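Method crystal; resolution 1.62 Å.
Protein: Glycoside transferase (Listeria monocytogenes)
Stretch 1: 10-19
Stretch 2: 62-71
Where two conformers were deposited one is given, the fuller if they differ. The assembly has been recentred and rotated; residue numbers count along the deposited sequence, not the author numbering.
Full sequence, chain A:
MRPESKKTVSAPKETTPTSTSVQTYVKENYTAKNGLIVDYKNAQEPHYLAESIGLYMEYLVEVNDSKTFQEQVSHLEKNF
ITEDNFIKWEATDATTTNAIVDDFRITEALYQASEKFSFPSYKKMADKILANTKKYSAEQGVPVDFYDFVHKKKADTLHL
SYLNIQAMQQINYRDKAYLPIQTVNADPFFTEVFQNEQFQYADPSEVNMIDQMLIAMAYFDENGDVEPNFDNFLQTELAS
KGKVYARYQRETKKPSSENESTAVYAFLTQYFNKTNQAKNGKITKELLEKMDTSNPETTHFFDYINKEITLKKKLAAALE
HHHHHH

Stretch 1 10-19: SAPKETTPTS
Stretch 2 62-71: EVNDSKTFQE

An extended segment without regular secondary structure can be anchored by the turn that opens a helix, because such a turn leaves backbone polar groups unpaired. Stretches 10-19 and 62-71 of this Listeria glycoside transferase illustrate the principle, burying 630 Å² between them. They run antiparallel: CA atoms of Thr15 and Ser66 lie 5.6 Å apart, those of Pro17 and Asn64 4.7 Å, and those of Thr18 and Val63 5.1 Å.

Ser66, Asn64 and Val63 cover the most surface; Val63, Asp65 and Ser66 are buried. Ser66, the first residue of a helix that runs past the end of the stretch (phi/psi -69/-34), has its CA-to-CB bond pointing toward the extended chain, with the side chain in p, and its OG donates to Lys13 O at 2.9 Å. A water donates to both Ser66 OG and Pro12 O, its oxygen 2.7 Å from each. Thr15, also p (phi/psi -108/161), fits the turn closely: its OG1 donates to Asn64 O at 2.6 Å and accepts from Ser66 N at 2.9 Å, so one small hydroxyl serves two backbone groups.

Asn64 adopts left-handed phi/psi of 63/45, a conformation asparagine tolerates well. Its CA-to-CB bond points toward the other stretch, and the t side chain (chi2 42°) places Asn64 ND2 3.0 Å from Thr16 O, to which it donates. Val63 (-97/11, m) leaves the preceding helix; its O accepts from Thr18 N at 2.9 Å and also receives a CA-H...O contact from Pro17 CA at 3.1 Å, while Val63 CB meets Thr18 OG1 at 3.4 Å. Pro17 offers no amide hydrogen; its ring packs CG against Asp65 CG at 3.7 Å.

Asp65, chi1 t, caps the helix, its OD1 accepting from Thr68 N at 3.1 Å. One turn on from Ser66, Gln70 (t, p) receives the Pro12 ring, with Pro12 CD 4.0 Å from Gln70 CB.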

# COMPACT_ATOMS: atom_id res chain seq x y z
N SER A 10 3.01 28.71 0.66
CA SER A 10 2.46 27.39 0.39
C SER A 10 2.63 26.45 1.58
O SER A 10 3.47 25.55 1.56
CB SER A 10 3.13 26.77 -0.85
OG SER A 10 2.24 25.91 -1.53
N ALA A 11 1.82 26.66 2.63
CA ALA A 11 1.90 25.83 3.81
C ALA A 11 0.56 25.81 4.53
O ALA A 11 -0.03 26.88 4.76
CB ALA A 11 2.99 26.31 4.76
N PRO A 12 0.05 24.64 4.91
CA PRO A 12 -1.19 24.60 5.69
C PRO A 12 -0.99 25.17 7.09
O PRO A 12 0.12 25.24 7.61
CB PRO A 12 -1.56 23.11 5.74
CG PRO A 12 -0.41 22.37 5.18
CD PRO A 12 0.64 23.31 4.69
N LYS A 13 -2.11 25.58 7.69
CA LYS A 13 -2.08 25.99 9.08
C LYS A 13 -1.50 24.86 9.93
O LYS A 13 -1.81 23.69 9.70
CB LYS A 13 -3.49 26.36 9.55
CG LYS A 13 -3.59 26.94 10.97
CD LYS A 13 -2.35 27.75 11.33
CE LYS A 13 -2.63 28.86 12.33
NZ LYS A 13 -3.65 29.84 11.86
N GLU A 14 -0.62 25.20 10.86
CA GLU A 14 0.02 24.18 11.68
C GLU A 14 -1.00 23.55 12.63
O GLU A 14 -1.73 24.26 13.32
CB GLU A 14 1.19 24.77 12.47
CG GLU A 14 2.00 23.73 13.25
CD GLU A 14 3.43 24.16 13.52
OE1 GLU A 14 3.97 24.98 12.75
OE2 GLU A 14 4.03 23.66 14.49
N THR A 15 -1.04 22.23 12.64
CA THR A 15 -1.99 21.47 13.45
C THR A 15 -1.26 20.80 14.61
O THR A 15 -0.05 20.61 14.58
CB THR A 15 -2.68 20.39 12.60
OG1 THR A 15 -1.68 19.51 12.06
CG2 THR A 15 -3.47 21.02 11.47
N THR A 16 -2.03 20.41 15.64
CA THR A 16 -1.48 19.69 16.78
C THR A 16 -1.60 18.18 16.56
O THR A 16 -2.71 17.65 16.59
CB THR A 16 -2.21 20.08 18.06
OG1 THR A 16 -2.05 21.48 18.29
CG2 THR A 16 -1.64 19.31 19.25
N PRO A 17 -0.49 17.46 16.37
CA PRO A 17 -0.59 16.02 16.14
C PRO A 17 -1.13 15.28 17.35
O PRO A 17 -1.05 15.75 18.49
CB PRO A 17 0.86 15.60 15.84
CG PRO A 17 1.56 16.87 15.48
CD PRO A 17 0.89 17.95 16.27
N THR A 18 -1.71 14.10 17.08
CA THR A 18 -2.13 13.23 18.17
C THR A 18 -0.94 12.59 18.87
O THR A 18 -1.06 12.16 20.02
CB THR A 18 -3.05 12.11 17.68
OG1 THR A 18 -2.34 11.28 16.76
CG2 THR A 18 -4.29 12.67 17.03
N SER A 19 0.20 12.55 18.20
CA SER A 19 1.41 11.92 18.71
C SER A 19 2.56 12.35 17.82
O SER A 19 2.35 12.59 16.63
CB SER A 19 1.26 10.39 18.74
OG SER A 19 2.51 9.72 18.72
N GLU A 62 -3.22 10.76 9.32
CA GLU A 62 -3.95 10.07 10.38
C GLU A 62 -3.66 10.69 11.75
O GLU A 62 -4.56 10.80 12.59
CB GLU A 62 -3.60 8.58 10.38
CG GLU A 62 -4.33 7.75 11.42
CD GLU A 62 -5.84 7.76 11.25
OE1 GLU A 62 -6.33 7.89 10.10
OE2 GLU A 62 -6.55 7.64 12.28
N VAL A 63 -2.42 11.13 11.98
CA VAL A 63 -2.06 11.71 13.28
C VAL A 63 -2.12 13.24 13.27
O VAL A 63 -1.65 13.87 14.22
CB VAL A 63 -0.68 11.21 13.77
CG1 VAL A 63 -0.69 9.70 13.92
CG2 VAL A 63 0.47 11.66 12.84
N ASN A 64 -2.70 13.84 12.24
CA ASN A 64 -3.00 15.28 12.23
C ASN A 64 -1.74 16.13 12.31
O ASN A 64 -1.68 17.08 13.08
CB ASN A 64 -3.97 15.65 13.36
CG ASN A 64 -4.53 17.06 13.20
OD1 ASN A 64 -4.88 17.46 12.09
ND2 ASN A 64 -4.58 17.82 14.29
N ASP A 65 -0.72 15.78 11.53
CA ASP A 65 0.56 16.50 11.57
C ASP A 65 0.80 17.22 10.25
O ASP A 65 1.49 16.74 9.36
CB ASP A 65 1.70 15.53 11.91
CG ASP A 65 3.03 16.24 12.12
OD1 ASP A 65 3.10 17.47 11.92
OD2 ASP A 65 4.01 15.56 12.49
N SER A 66 0.24 18.43 10.14
CA SER A 66 0.34 19.14 8.87
C SER A 66 1.76 19.58 8.56
O SER A 66 2.16 19.61 7.39
CB SER A 66 -0.61 20.33 8.87
OG SER A 66 -0.05 21.35 9.67
N LYS A 67 2.52 19.95 9.59
CA LYS A 67 3.88 20.43 9.34
C LYS A 67 4.76 19.33 8.75
O LYS A 67 5.44 19.55 7.74
CB LYS A 67 4.50 20.96 10.63
CG LYS A 67 5.98 21.24 10.54
CD LYS A 67 6.48 21.85 11.84
CE LYS A 67 7.99 22.00 11.84
NZ LYS A 67 8.66 20.67 11.82
N THR A 68 4.75 18.14 9.36
CA THR A 68 5.56 17.06 8.80
C THR A 68 5.00 16.60 7.45
O THR A 68 5.77 16.25 6.56
CB THR A 68 5.68 15.90 9.80
OG1 THR A 68 6.05 16.42 11.08
CG2 THR A 68 6.78 14.90 9.35
N PHE A 69 3.68 16.64 7.28
CA PHE A 69 3.09 16.28 5.99
C PHE A 69 3.63 17.19 4.88
O PHE A 69 4.01 16.71 3.80
CB PHE A 69 1.56 16.34 6.06
CG PHE A 69 0.89 15.82 4.82
CD1 PHE A 69 0.64 16.68 3.76
CD2 PHE A 69 0.58 14.47 4.68
CE1 PHE A 69 0.05 16.21 2.59
CE2 PHE A 69 -0.00 13.99 3.51
CZ PHE A 69 -0.27 14.86 2.46
N GLN A 70 3.62 18.51 5.11
CA GLN A 70 4.11 19.43 4.08
C GLN A 70 5.61 19.23 3.83
O GLN A 70 6.06 19.37 2.69
CB GLN A 70 3.80 20.87 4.48
CG GLN A 70 4.40 21.95 3.56
CD GLN A 70 3.98 21.80 2.11
OE1 GLN A 70 2.84 21.50 1.81
NE2 GLN A 70 4.92 22.03 1.19
N GLU A 71 6.38 18.89 4.87
CA GLU A 71 7.79 18.61 4.65
C GLU A 71 7.96 17.44 3.70
O GLU A 71 8.83 17.47 2.82
CB GLU A 71 8.50 18.33 5.98
CG GLU A 71 8.79 19.60 6.76
CD GLU A 71 9.10 19.33 8.21
OE1 GLU A 71 9.08 18.15 8.61
OE2 GLU A 71 9.35 20.31 8.94
O HOH W 1 2.17 22.89 -0.80
O HOH W 2 1.66 23.18 8.54
O HOH W 3 1.75 20.00 12.63